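Local coordinates for PlaB phospholipase (Legionella pneumophila, PDB 6ZTI), which probably hydrolyses phospholipids as an alpha/beta-hydrolase virulence enzyme of this pathogen, with activity controlled by NAD(H)-mediated tetramerization, at residues Glu178-Tyr183 against Thr226-Ser231; Asp182-Ala187 against Arg252-Ala257; Tyr191-Thr196 against Leu292-Val297; Ile274-Met279 against Ala283-Ala288; Glu422-Ala427 against Arg462-Val467. All blocks are in the same frame, centred on the assembly; numbering follows the deposited sequence.

Interaction 1. Residues Glu178-Tyr183 against Thr226-Ser231; sequences ESWLDY and TNMNYS
Tyr230 and Trp180 meet because Tyr230 places CG between its backbone N and carbonyl carbon (chi1 55°), which lets the ring reach across so that its OH end meets the end of helix 171-180. Met228 is bent at chi2 and chi3, about -60° each, which turns its methyl toward the indole. Trp180 CE3 lies 3.7 Å from Met228 CE, and the two side chains cross at about a right angle. The methyl comes in obliquely to the six-membered part of the indole. A second point is Tyr230 OH, 3.5 Å from Trp180 CB. Leu181 CD2 touches Tyr230 CE2 at 3.9 Å. Within 178-183, a type I turn from Trp180 to Tyr183 lays the Tyr183 ring over one face of the indole. The segment 226-231 is shaped by an Asx turn, in which Asn227 OD1 accepts from Asn229 N at 3.0 Å; Asn229 ND2 reaches the same oxygen. Tyr230 OH is hydrogen-bonded to Asn177 O, near the end of helix 171-180. The contact is therefore apolar between the two segments, while the Tyr230 hydroxyl, which rests on Trp180 CB, is satisfied by a helix carbonyl.

Interaction 2. Residues Asp182-Ala187 against Arg252-Ala257; sequences DYDCTA and RTQPMA
Gln254 packs its CG against Tyr183 O at 3.3 Å, and this is the tight part of the contact. The side chain starts with CG beside the backbone N (chi1 -66°) and bends again at chi2. That bend brings the amide near the Asp184 carboxylate, the two side chains crossing at a slant with their flat groups 37° apart. Gln254 CG also lies 3.9 Å from Asp184 CG, so the aliphatic part of the glutamine does most of the touching. Gln254 NE2 stays 3.7 Å from Asp184 OD2, which is too long for a direct bond.

The polar atoms around this packing are joined only loosely, through waters. One water lies 2.6 Å from Tyr183 O and accepts from Gln254 N, joining the two backbones. A second donates to Asp184 OD1 at 2.7 Å and is reached only weakly by Gln254 NE2. A third links Thr186 OG1 to Pro255 O, to which it donates at 2.6 Å. Gln254 and Pro255 are exposed, whereas Tyr183 is buried and its hydroxyl bonds to Asp111. Met256 is buried as well and packs on Trp180 and on strand 191-197.

Asp184 has a second task. Its OD1 accepts from Ala187 N at 3.2 Å, met from above the carboxylate plane, and this ties down the start of the short 3-10 segment. The arrangement is an Asx motif in the loop leading to strand 191-197. It faces the loop that enters strand 257-261, the edge strand of the parallel alpha/beta-hydrolase sheet.

Interaction 3. Residues Tyr191-Thr196 against Leu292-Val297; sequences YSFVLT and LRCLQV
Phe193 lies under Cys294 of helix 286-296, and its side chain can be followed outward. CB is 4.0 Å from Cys294 SG, and CG is 3.6 Å from it. CD2 is the atom nearest the sulfur, at 3.3 Å. CD1 and CE1 lie beneath Cys294 CB, and CE2 meets that carbon at 3.8 Å. CZ at the far end has Cys294 O at 3.6 Å, and Val297 CG2 sits 4.0 Å away at the ring edge, near its plane. Cys294 CB stands almost exactly over the Phe193 ring centre, 4° off the normal, which makes a CH-pi contact. Cys294 SG lies over the same face of Phe193, 29° off the ring normal, a sulfur-aromatic contact.

Val297 serves two rings. With CG1 anti to the backbone N (chi1 168°), that methyl covers one face of Tyr191, 3.8 Å from the ring centroid. CG2 is left for Phe193. Tyr191 and Phe193 thus project from the strand on the same side, two residues apart.

Strand 191-197 is an inner strand of the parallel sheet, between strands 123-129 and 257-261. Helix 286-296 covers this face, and Cys294 also packs on Ile127. Helix 300-320 flanks it, with Tyr303 edge-to-face on Phe193 and Leu306 against both Phe193 and Val297.

Interaction 4. Residues Ile274-Met279 against Ala283-Ala288; sequences IRSITM and ATHPTA
His285 presents an edge to Ser276 and a face to Ile277. The imidazole has CG anti to the backbone N (chi1 -162°), which swings the ring back over the start of the helix and toward the preceding loop. NE2 donates to Ser276 OG at 2.8 Å, and the hydroxyl oxygen lies in the ring plane, only 1° from it. The other nitrogen, ND1, accepts from Thr287 N at 3.2 Å, again near the ring plane. Both ring nitrogens are thus used, and the two bonds fix the rotation of the ring. NE2 carries the proton while ND1 accepts, consistent with a neutral histidine.

Ile277 crosses the ring at about a right angle. Its CG1 stands over the centre of one face, 3.5 Å from the centroid and 9° off the normal, a CH-pi contact. The branch continues to CD1, which reaches Thr287 CB at 3.9 Å, so isoleucine covers both the ring and the first turn of the helix. Ser276 OG is also hydrogen-bonded to Gly272 O, and Thr287 OG1 to Ile273 O. Farther along, one water bridges Met279 O, at 2.8 Å, to Ala283 N, at 3.0 Å.

Ala288 packs on Trp38 of helix 35-44, and Thr287 on Leu129 of strand 123-129. The arrangement is a helix N-cap: His285, right before helix 286-296, caps the backbone N of Thr287. A type I turn from Ile274 to Ile277 places the residues that hold the capping ring.

Interaction 5. Residues Glu422-Ala427 against Arg462-Val467; sequences ESSDQA and RVDRTV
The backbones approach most closely at Ser424 and Asp464, with CA atoms 6.8 Å apart, where the loop 422-427 faces the end of strand 452-463. Asp464 forms an Asx turn as the strand gives way to a 3-10 segment. Its OD1 accepts from Thr466 N at 3.0 Å through the anti lone pair, the one turned away from the other oxygen.

Across the contact the meeting is small. CG of Asp464 is anti to the backbone N (chi1 -164°), which extends the carboxylate toward the loop. Ser424 OG lies 3.2 Å from Asp464 OD2. Both carboxylate oxygens have further partners in the chain's C-terminal stretch, OD1 with Thr484 N and OD2 with Gly485 N. Several donors therefore gather round one acid, which would probably favour its charged form.

The loop holds its own shape. Gln426 OE1 accepts from Glu422 N at 3.0 Å, and its NE2 returns a bond to Glu422 OE2 at 3.1 Å, with the oxygen close to the amide plane. Ser423 O receives both Gln426 N and Ala427 N.

This region lies beside a second subunit of the tetramer. Arg465 makes a salt bridge to Asp82 of that neighbouring subunit, and Val467 packs on its Ala75. The small contact thus borders an interface between chains. A bridging water donates to Asp464 OD2 over a short 2.5 Å and lies 2.6 Å from Ser424 OG.

Interactions 1, 2 and 3 form one connected region. Interactions 1 and 2 share Asp182 and Tyr183, and Asn229 OD1 bonds to Met256 N between them. Interaction 2 joins interaction 3 through the sheet bond from Val194 N to Ala257 O. Interactions 3 and 4 use opposite ends of helix 286-296, with centres about 15 Å apart. Interactions 1, 3 and 4 are buried: interactions 1 and 3 rest on apolar and aromatic contacts, and interaction 4 adds a histidine-serine hydrogen bond. Interaction 2 is partly buried and relies on water. Interaction 5 stands apart, its centre about 62 Å from that of interaction 4. It is small, polar and beside another subunit.

Interaction 1. Residues Glu178-Tyr183 against Thr226-Ser231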
# COMPACT_ATOMS: atom_id res chain seq x y z
N GLU B 178 27.99 11.70 0.53
CA GLU B 178 29.06 10.98 -0.13
C GLU B 178 29.83 11.90 -1.06
O GLU B 178 31.07 11.85 -1.11
CB GLU B 178 28.49 9.78 -0.89
CG GLU B 178 29.55 9.05 -1.70
CD GLU B 178 29.08 7.71 -2.23
OE1 GLU B 178 27.86 7.53 -2.42
OE2 GLU B 178 29.94 6.84 -2.45
N SER B 179 29.13 12.77 -1.78
CA SER B 179 29.82 13.81 -2.54
C SER B 179 30.76 14.60 -1.64
O SER B 179 31.91 14.88 -2.02
CB SER B 179 28.80 14.75 -3.20
OG SER B 179 29.43 15.63 -4.11
N TRP B 180 30.31 14.96 -0.44
CA TRP B 180 31.09 15.87 0.40
C TRP B 180 32.33 15.21 0.96
O TRP B 180 33.20 15.92 1.47
CB TRP B 180 30.21 16.44 1.52
CG TRP B 180 29.66 17.78 1.14
CD1 TRP B 180 28.67 18.03 0.24
CD2 TRP B 180 30.10 19.06 1.63
NE1 TRP B 180 28.46 19.38 0.15
CE2 TRP B 180 29.32 20.04 0.98
CE3 TRP B 180 31.07 19.48 2.55
CZ2 TRP B 180 29.48 21.40 1.23
CZ3 TRP B 180 31.22 20.84 2.80
CH2 TRP B 180 30.43 21.78 2.14
N LEU B 181 32.45 13.88 0.84
CA LEU B 181 33.71 13.23 1.20
C LEU B 181 34.89 13.81 0.43
O LEU B 181 36.01 13.83 0.95
CB LEU B 181 33.60 11.72 0.95
CG LEU B 181 32.68 11.02 1.95
CD1 LEU B 181 32.24 9.68 1.44
CD2 LEU B 181 33.37 10.87 3.31
N ASP B 182 34.67 14.29 -0.79
CA ASP B 182 35.75 14.78 -1.64
C ASP B 182 36.05 16.27 -1.45
O ASP B 182 36.97 16.78 -2.09
CB ASP B 182 35.40 14.52 -3.12
CG ASP B 182 35.12 13.07 -3.40
OD1 ASP B 182 35.92 12.21 -2.95
OD2 ASP B 182 34.10 12.77 -4.05
N TYR B 183 35.30 16.97 -0.61
CA TYR B 183 35.50 18.40 -0.45
C TYR B 183 36.72 18.70 0.42
O TYR B 183 37.02 17.97 1.38
CB TYR B 183 34.27 19.04 0.21
CG TYR B 183 33.08 19.31 -0.70
CD1 TYR B 183 32.55 18.32 -1.51
CD2 TYR B 183 32.48 20.57 -0.71
CE1 TYR B 183 31.44 18.58 -2.32
CE2 TYR B 183 31.38 20.83 -1.50
CZ TYR B 183 30.87 19.83 -2.30
OH TYR B 183 29.79 20.13 -3.07
N THR B 226 24.74 16.19 13.27
CA THR B 226 25.15 17.51 12.80
C THR B 226 26.58 17.52 12.28
O THR B 226 26.93 18.39 11.47
CB THR B 226 25.05 18.58 13.90
OG1 THR B 226 26.07 18.37 14.89
CG2 THR B 226 23.70 18.59 14.58
N ASN B 227 27.40 16.58 12.71
CA ASN B 227 28.84 16.66 12.55
C ASN B 227 29.24 16.36 11.11
O ASN B 227 28.91 15.29 10.58
CB ASN B 227 29.52 15.69 13.50
CG ASN B 227 30.94 16.07 13.81
OD1 ASN B 227 31.58 16.80 13.07
ND2 ASN B 227 31.44 15.55 14.92
N MET B 228 29.98 17.27 10.49
CA MET B 228 30.51 17.01 9.16
C MET B 228 31.82 16.24 9.17
O MET B 228 32.41 16.03 8.10
CB MET B 228 30.68 18.33 8.41
CG MET B 228 29.36 18.93 8.03
SD MET B 228 28.43 17.93 6.87
CE MET B 228 29.58 17.89 5.49
N ASN B 229 32.30 15.83 10.34
CA ASN B 229 33.42 14.91 10.46
C ASN B 229 32.82 13.51 10.53
O ASN B 229 32.24 13.13 11.55
CB ASN B 229 34.26 15.20 11.71
CG ASN B 229 34.86 16.61 11.71
OD1 ASN B 229 35.74 16.92 10.91
ND2 ASN B 229 34.40 17.44 12.62
N TYR B 230 32.88 12.77 9.42
CA TYR B 230 32.33 11.42 9.38
C TYR B 230 33.14 10.59 8.40
O TYR B 230 33.90 11.12 7.58
CB TYR B 230 30.85 11.42 8.98
CG TYR B 230 30.56 12.14 7.67
CD1 TYR B 230 30.34 13.51 7.66
CD2 TYR B 230 30.51 11.46 6.46
CE1 TYR B 230 30.08 14.18 6.49
CE2 TYR B 230 30.23 12.14 5.27
CZ TYR B 230 30.02 13.51 5.31
OH TYR B 230 29.77 14.24 4.18
N SER B 231 32.92 9.28 8.45
CA SER B 231 33.58 8.34 7.56
C SER B 231 32.56 7.54 6.78
O SER B 231 31.43 7.33 7.24
CB SER B 231 34.46 7.39 8.34
OG SER B 231 35.60 8.06 8.85

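Interaction 2. Residues Asp182-Ala187 against Arg252-Ala257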
# COMPACT_ATOMS: atom_id res chain seq x y z
N ASP B 182 34.67 14.29 -0.79
CA ASP B 182 35.75 14.78 -1.64
C ASP B 182 36.05 16.27 -1.45
O ASP B 182 36.97 16.78 -2.09
CB ASP B 182 35.40 14.52 -3.12
CG ASP B 182 35.12 13.07 -3.40
OD1 ASP B 182 35.92 12.21 -2.95
OD2 ASP B 182 34.10 12.77 -4.05
N TYR B 183 35.30 16.97 -0.61
CA TYR B 183 35.50 18.40 -0.45
C TYR B 183 36.72 18.70 0.42
O TYR B 183 37.02 17.97 1.38
CB TYR B 183 34.27 19.04 0.21
CG TYR B 183 33.08 19.31 -0.70
CD1 TYR B 183 32.55 18.32 -1.51
CD2 TYR B 183 32.48 20.57 -0.71
CE1 TYR B 183 31.44 18.58 -2.32
CE2 TYR B 183 31.38 20.83 -1.50
CZ TYR B 183 30.87 19.83 -2.30
OH TYR B 183 29.79 20.13 -3.07
N ASP B 184 37.41 19.80 0.10
CA ASP B 184 38.40 20.41 0.99
C ASP B 184 38.10 21.90 1.00
O ASP B 184 38.70 22.68 0.26
CB ASP B 184 39.83 20.13 0.59
CG ASP B 184 40.82 20.36 1.74
OD1 ASP B 184 40.48 21.10 2.69
OD2 ASP B 184 41.93 19.80 1.72
N CYS B 185 37.16 22.29 1.86
CA CYS B 185 36.78 23.70 1.96
C CYS B 185 37.96 24.55 2.39
O CYS B 185 38.29 25.55 1.75
CB CYS B 185 35.62 23.85 2.95
SG CYS B 185 34.08 23.03 2.48
N THR B 186 38.63 24.14 3.47
CA THR B 186 39.72 24.95 4.00
C THR B 186 40.77 25.24 2.94
O THR B 186 41.25 26.37 2.82
CB THR B 186 40.33 24.25 5.21
OG1 THR B 186 39.28 23.93 6.12
CG2 THR B 186 41.31 25.15 5.89
N ALA B 187 41.14 24.23 2.14
CA ALA B 187 42.16 24.42 1.14
C ALA B 187 41.74 25.41 0.07
O ALA B 187 42.60 26.03 -0.57
CB ALA B 187 42.51 23.09 0.49
N ARG B 252 37.27 9.34 4.81
CA ARG B 252 36.83 10.30 5.81
C ARG B 252 36.83 11.70 5.22
O ARG B 252 37.66 12.03 4.37
CB ARG B 252 37.73 10.21 7.05
CG ARG B 252 37.14 10.79 8.26
CD ARG B 252 38.00 10.54 9.47
NE ARG B 252 37.66 11.49 10.52
CZ ARG B 252 36.66 11.34 11.38
NH1 ARG B 252 35.89 10.26 11.35
NH2 ARG B 252 36.44 12.28 12.28
N THR B 253 35.89 12.52 5.68
CA THR B 253 35.87 13.92 5.30
C THR B 253 37.09 14.63 5.86
O THR B 253 37.72 14.16 6.81
CB THR B 253 34.61 14.61 5.82
OG1 THR B 253 34.53 14.41 7.24
CG2 THR B 253 33.38 14.04 5.18
N GLN B 254 37.41 15.78 5.29
CA GLN B 254 38.44 16.63 5.85
C GLN B 254 37.96 17.19 7.18
O GLN B 254 36.75 17.29 7.41
CB GLN B 254 38.78 17.76 4.89
CG GLN B 254 39.42 17.28 3.60
CD GLN B 254 40.76 16.62 3.85
OE1 GLN B 254 40.95 15.44 3.52
NE2 GLN B 254 41.68 17.36 4.44
N PRO B 255 38.87 17.53 8.08
CA PRO B 255 38.45 18.08 9.37
C PRO B 255 37.60 19.33 9.20
O PRO B 255 37.92 20.22 8.41
CB PRO B 255 39.78 18.42 10.06
CG PRO B 255 40.81 17.58 9.37
CD PRO B 255 40.34 17.47 7.96
N MET B 256 36.53 19.41 9.97
CA MET B 256 35.71 20.61 10.05
C MET B 256 35.51 20.99 11.51
O MET B 256 35.27 20.13 12.36
CB MET B 256 34.35 20.41 9.37
CG MET B 256 33.52 21.69 9.28
SD MET B 256 31.95 21.57 8.35
CE MET B 256 32.56 21.16 6.72
N ALA B 257 35.59 22.29 11.79
CA ALA B 257 35.31 22.81 13.12
C ALA B 257 33.97 22.29 13.62
O ALA B 257 32.98 22.25 12.88
CB ALA B 257 35.31 24.34 13.09
O HOH W 1 35.62 16.54 3.01
O HOH W 2 41.48 20.72 5.17
O HOH W 3 39.91 21.55 7.33

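Interaction 3. Residues Tyr191-Thr196 against Leu292-Val297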
# COMPACT_ATOMS: atom_id res chain seq x y z
N TYR B 191 35.73 28.59 4.92
CA TYR B 191 35.85 28.25 6.33
C TYR B 191 34.48 27.81 6.81
O TYR B 191 33.56 28.62 6.90
CB TYR B 191 36.41 29.43 7.12
CG TYR B 191 37.81 29.76 6.66
CD1 TYR B 191 38.85 28.86 6.85
CD2 TYR B 191 38.08 30.96 6.01
CE1 TYR B 191 40.15 29.16 6.40
CE2 TYR B 191 39.34 31.25 5.58
CZ TYR B 191 40.37 30.35 5.77
OH TYR B 191 41.64 30.67 5.32
N SER B 192 34.35 26.51 7.08
CA SER B 192 33.10 25.87 7.44
C SER B 192 33.09 25.46 8.91
O SER B 192 34.10 24.98 9.43
CB SER B 192 32.87 24.66 6.55
OG SER B 192 31.57 24.14 6.75
N PHE B 193 31.94 25.62 9.56
CA PHE B 193 31.82 25.33 10.99
C PHE B 193 30.45 24.73 11.29
O PHE B 193 29.45 25.11 10.68
CB PHE B 193 31.98 26.59 11.86
CG PHE B 193 33.07 27.51 11.42
CD1 PHE B 193 32.92 28.30 10.29
CD2 PHE B 193 34.25 27.61 12.16
CE1 PHE B 193 33.93 29.15 9.89
CE2 PHE B 193 35.26 28.48 11.76
CZ PHE B 193 35.10 29.25 10.63
N VAL B 194 30.41 23.82 12.26
CA VAL B 194 29.17 23.29 12.80
C VAL B 194 29.11 23.63 14.28
O VAL B 194 30.05 23.32 15.03
CB VAL B 194 29.03 21.78 12.58
CG1 VAL B 194 27.84 21.24 13.39
CG2 VAL B 194 28.87 21.49 11.07
N LEU B 195 28.05 24.29 14.69
CA LEU B 195 27.79 24.50 16.10
C LEU B 195 26.44 23.90 16.44
O LEU B 195 25.49 24.02 15.67
CB LEU B 195 27.81 25.99 16.44
CG LEU B 195 29.09 26.77 16.11
CD1 LEU B 195 28.89 28.27 16.34
CD2 LEU B 195 30.25 26.30 16.93
N THR B 196 26.35 23.21 17.57
CA THR B 196 25.05 22.72 17.99
C THR B 196 25.03 22.60 19.51
O THR B 196 26.03 22.84 20.19
CB THR B 196 24.72 21.39 17.32
OG1 THR B 196 23.33 21.09 17.49
CG2 THR B 196 25.55 20.32 17.93
N LEU B 292 30.86 35.02 16.25
CA LEU B 292 31.76 36.15 16.00
C LEU B 292 33.19 35.67 15.79
O LEU B 292 33.90 36.18 14.91
CB LEU B 292 31.69 37.14 17.16
CG LEU B 292 32.41 38.48 17.03
CD1 LEU B 292 31.96 39.23 15.78
CD2 LEU B 292 32.17 39.33 18.27
N ARG B 293 33.62 34.69 16.57
CA ARG B 293 34.94 34.10 16.38
C ARG B 293 35.05 33.45 15.00
O ARG B 293 36.05 33.64 14.29
CB ARG B 293 35.21 33.06 17.47
CG ARG B 293 35.54 33.63 18.84
CD ARG B 293 36.88 34.36 18.84
NE ARG B 293 37.97 33.55 18.29
CZ ARG B 293 38.70 32.67 18.98
NH1 ARG B 293 38.45 32.46 20.27
NH2 ARG B 293 39.67 32.00 18.38
N CYS B 294 34.04 32.67 14.61
CA CYS B 294 34.06 31.98 13.32
C CYS B 294 34.15 32.97 12.17
O CYS B 294 34.96 32.81 11.25
CB CYS B 294 32.82 31.09 13.18
SG CYS B 294 32.74 29.65 14.33
N LEU B 295 33.34 34.03 12.23
CA LEU B 295 33.36 35.06 11.19
C LEU B 295 34.70 35.77 11.11
O LEU B 295 35.02 36.36 10.06
CB LEU B 295 32.27 36.10 11.45
CG LEU B 295 30.83 35.64 11.20
CD1 LEU B 295 29.86 36.72 11.64
CD2 LEU B 295 30.61 35.30 9.73
N GLN B 296 35.49 35.75 12.17
CA GLN B 296 36.78 36.43 12.18
C GLN B 296 37.90 35.55 11.64
O GLN B 296 39.00 36.06 11.38
CB GLN B 296 37.09 36.91 13.61
CG GLN B 296 36.20 38.09 14.03
CD GLN B 296 36.22 38.40 15.52
OE1 GLN B 296 36.55 37.55 16.35
NE2 GLN B 296 35.85 39.63 15.86
N VAL B 297 37.66 34.26 11.41
CA VAL B 297 38.67 33.41 10.81
C VAL B 297 39.02 33.92 9.42
O VAL B 297 38.13 34.19 8.59
CB VAL B 297 38.20 31.95 10.77
CG1 VAL B 297 39.13 31.13 9.89
CG2 VAL B 297 38.16 31.39 12.17

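Interaction 4. Residues Ile274-Met279 against Ala283-Ala288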
# COMPACT_ATOMS: atom_id res chain seq x y z
N ILE B 274 19.55 29.68 18.18
CA ILE B 274 19.61 31.03 17.62
C ILE B 274 18.39 31.84 18.05
O ILE B 274 18.47 33.06 18.25
CB ILE B 274 19.77 31.02 16.08
CG1 ILE B 274 19.89 32.46 15.54
CG2 ILE B 274 18.64 30.28 15.41
CD1 ILE B 274 20.23 32.58 14.05
N ARG B 275 17.25 31.17 18.25
CA ARG B 275 16.01 31.89 18.58
C ARG B 275 16.12 32.66 19.89
O ARG B 275 15.48 33.70 20.04
CB ARG B 275 14.84 30.91 18.65
CG ARG B 275 13.49 31.58 18.86
CD ARG B 275 13.04 32.34 17.62
NE ARG B 275 11.69 32.91 17.76
CZ ARG B 275 11.43 34.10 18.27
NH1 ARG B 275 12.42 34.87 18.72
NH2 ARG B 275 10.17 34.52 18.34
N SER B 276 16.91 32.17 20.85
CA SER B 276 16.97 32.76 22.17
C SER B 276 17.90 33.98 22.26
O SER B 276 17.96 34.61 23.32
CB SER B 276 17.41 31.71 23.20
OG SER B 276 18.77 31.35 23.05
N ILE B 277 18.58 34.34 21.17
CA ILE B 277 19.54 35.44 21.19
C ILE B 277 18.79 36.76 21.20
O ILE B 277 17.96 37.03 20.32
CB ILE B 277 20.48 35.36 19.97
CG1 ILE B 277 21.27 34.06 19.99
CG2 ILE B 277 21.41 36.54 19.92
CD1 ILE B 277 22.16 33.87 18.79
N THR B 278 19.12 37.62 22.16
CA THR B 278 18.58 38.98 22.21
C THR B 278 19.74 39.97 22.28
O THR B 278 20.87 39.60 22.61
CB THR B 278 17.66 39.19 23.42
OG1 THR B 278 18.43 39.19 24.63
CG2 THR B 278 16.60 38.10 23.48
N MET B 279 19.44 41.23 21.96
CA MET B 279 20.45 42.27 22.10
C MET B 279 20.99 42.32 23.52
O MET B 279 22.16 42.64 23.74
CB MET B 279 19.87 43.64 21.72
CG MET B 279 19.63 43.84 20.23
SD MET B 279 21.13 43.67 19.25
CE MET B 279 22.15 44.98 19.92
N ALA B 283 25.92 39.37 24.29
CA ALA B 283 27.32 39.43 24.71
C ALA B 283 27.72 38.22 25.54
O ALA B 283 28.90 37.88 25.59
CB ALA B 283 27.57 40.72 25.49
N THR B 284 26.75 37.55 26.17
CA THR B 284 27.01 36.40 27.02
C THR B 284 26.43 35.12 26.45
O THR B 284 26.40 34.10 27.14
CB THR B 284 26.43 36.64 28.41
OG1 THR B 284 25.08 37.09 28.29
CG2 THR B 284 27.25 37.69 29.15
N HIS B 285 25.95 35.16 25.23
CA HIS B 285 25.27 34.03 24.62
C HIS B 285 26.28 33.17 23.89
O HIS B 285 27.01 33.69 23.04
CB HIS B 285 24.21 34.53 23.65
CG HIS B 285 23.19 33.50 23.29
ND1 HIS B 285 23.49 32.38 22.55
CD2 HIS B 285 21.87 33.42 23.57
CE1 HIS B 285 22.40 31.65 22.40
NE2 HIS B 285 21.40 32.26 23.00
N PRO B 286 26.37 31.86 24.17
CA PRO B 286 27.41 31.06 23.50
C PRO B 286 27.34 31.13 21.99
O PRO B 286 28.39 31.24 21.35
CB PRO B 286 27.15 29.64 24.02
CG PRO B 286 26.38 29.81 25.27
CD PRO B 286 25.56 31.05 25.10
N THR B 287 26.14 31.05 21.41
CA THR B 287 26.03 31.07 19.95
C THR B 287 26.62 32.35 19.38
O THR B 287 27.43 32.32 18.44
CB THR B 287 24.57 30.93 19.52
OG1 THR B 287 23.98 29.79 20.15
CG2 THR B 287 24.47 30.78 18.01
N ALA B 288 26.21 33.50 19.92
CA ALA B 288 26.67 34.78 19.40
C ALA B 288 28.18 34.91 19.55
O ALA B 288 28.87 35.36 18.63
CB ALA B 288 25.96 35.92 20.13
O HOH W 4 24.58 41.90 25.02

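Interaction 5. Residues Glu422-Ala427 against Arg462-Val467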
# COMPACT_ATOMS: atom_id res chain seq x y z
N GLU B 422 19.06 -17.25 1.64
CA GLU B 422 20.41 -17.52 2.13
C GLU B 422 21.02 -18.82 1.61
O GLU B 422 22.16 -19.13 1.97
CB GLU B 422 20.42 -17.54 3.66
CG GLU B 422 19.42 -18.51 4.27
CD GLU B 422 19.62 -18.70 5.76
OE1 GLU B 422 20.64 -18.21 6.29
OE2 GLU B 422 18.76 -19.35 6.40
N SER B 423 20.31 -19.59 0.79
CA SER B 423 20.90 -20.82 0.28
C SER B 423 20.23 -21.21 -1.02
O SER B 423 19.12 -20.75 -1.34
CB SER B 423 20.77 -21.96 1.29
OG SER B 423 19.44 -22.46 1.31
N SER B 424 20.91 -22.08 -1.78
CA SER B 424 20.34 -22.63 -3.01
C SER B 424 19.02 -23.33 -2.75
O SER B 424 18.12 -23.28 -3.59
CB SER B 424 21.33 -23.61 -3.64
OG SER B 424 22.43 -22.92 -4.22
N ASP B 425 18.89 -23.98 -1.59
CA ASP B 425 17.67 -24.74 -1.29
C ASP B 425 16.46 -23.83 -1.11
O ASP B 425 15.33 -24.27 -1.32
CB ASP B 425 17.90 -25.57 -0.02
CG ASP B 425 19.18 -26.37 -0.08
OD1 ASP B 425 19.31 -27.22 -0.99
OD2 ASP B 425 20.08 -26.13 0.76
N GLN B 426 16.68 -22.57 -0.73
CA GLN B 426 15.61 -21.60 -0.58
C GLN B 426 15.29 -20.91 -1.90
O GLN B 426 14.11 -20.70 -2.23
CB GLN B 426 16.00 -20.56 0.47
CG GLN B 426 16.34 -21.17 1.82
CD GLN B 426 16.81 -20.14 2.82
OE1 GLN B 426 16.79 -18.94 2.54
NE2 GLN B 426 17.23 -20.61 3.99
N ALA B 427 16.32 -20.54 -2.66
CA ALA B 427 16.14 -19.90 -3.96
C ALA B 427 17.40 -20.14 -4.78
O ALA B 427 18.48 -20.38 -4.23
CB ALA B 427 15.88 -18.40 -3.82
N ARG B 462 24.76 -14.64 -5.59
CA ARG B 462 25.14 -15.97 -6.06
C ARG B 462 23.99 -16.55 -6.86
O ARG B 462 22.85 -16.53 -6.40
CB ARG B 462 25.49 -16.87 -4.88
CG ARG B 462 26.56 -16.28 -3.95
CD ARG B 462 26.79 -17.16 -2.75
NE ARG B 462 27.29 -18.49 -3.11
CZ ARG B 462 28.57 -18.81 -3.22
NH1 ARG B 462 29.52 -17.90 -2.99
NH2 ARG B 462 28.92 -20.04 -3.56
N VAL B 463 24.28 -17.06 -8.05
CA VAL B 463 23.26 -17.63 -8.93
C VAL B 463 23.68 -19.07 -9.24
O VAL B 463 24.77 -19.31 -9.77
CB VAL B 463 23.09 -16.82 -10.22
CG1 VAL B 463 22.00 -17.43 -11.11
CG2 VAL B 463 22.77 -15.37 -9.90
N ASP B 464 22.82 -20.01 -8.87
CA ASP B 464 23.11 -21.42 -9.11
C ASP B 464 23.06 -21.74 -10.60
O ASP B 464 22.26 -21.20 -11.36
CB ASP B 464 22.11 -22.28 -8.35
CG ASP B 464 22.57 -23.72 -8.23
OD1 ASP B 464 22.47 -24.47 -9.23
OD2 ASP B 464 23.03 -24.08 -7.13
N ARG B 465 23.93 -22.67 -11.01
CA ARG B 465 24.03 -23.00 -12.42
C ARG B 465 22.73 -23.58 -12.98
O ARG B 465 22.55 -23.57 -14.19
CB ARG B 465 25.19 -23.97 -12.66
CG ARG B 465 26.52 -23.33 -12.38
CD ARG B 465 27.71 -24.15 -12.82
NE ARG B 465 28.95 -23.52 -12.38
CZ ARG B 465 30.12 -23.67 -12.98
NH1 ARG B 465 30.23 -24.42 -14.07
NH2 ARG B 465 31.19 -23.05 -12.50
N THR B 466 21.82 -24.04 -12.12
CA THR B 466 20.57 -24.59 -12.63
C THR B 466 19.72 -23.55 -13.33
O THR B 466 18.90 -23.91 -14.19
CB THR B 466 19.79 -25.24 -11.49
OG1 THR B 466 20.49 -26.40 -11.03
CG2 THR B 466 18.40 -25.65 -11.95
N VAL B 467 19.89 -22.26 -13.00
CA VAL B 467 19.07 -21.23 -13.63
C VAL B 467 19.09 -21.34 -15.15
O VAL B 467 18.11 -20.99 -15.82
CB VAL B 467 19.52 -19.84 -13.13
CG1 VAL B 467 18.87 -18.73 -13.93
CG2 VAL B 467 19.19 -19.69 -11.65
O HOH W 5 24.14 -22.17 -6.05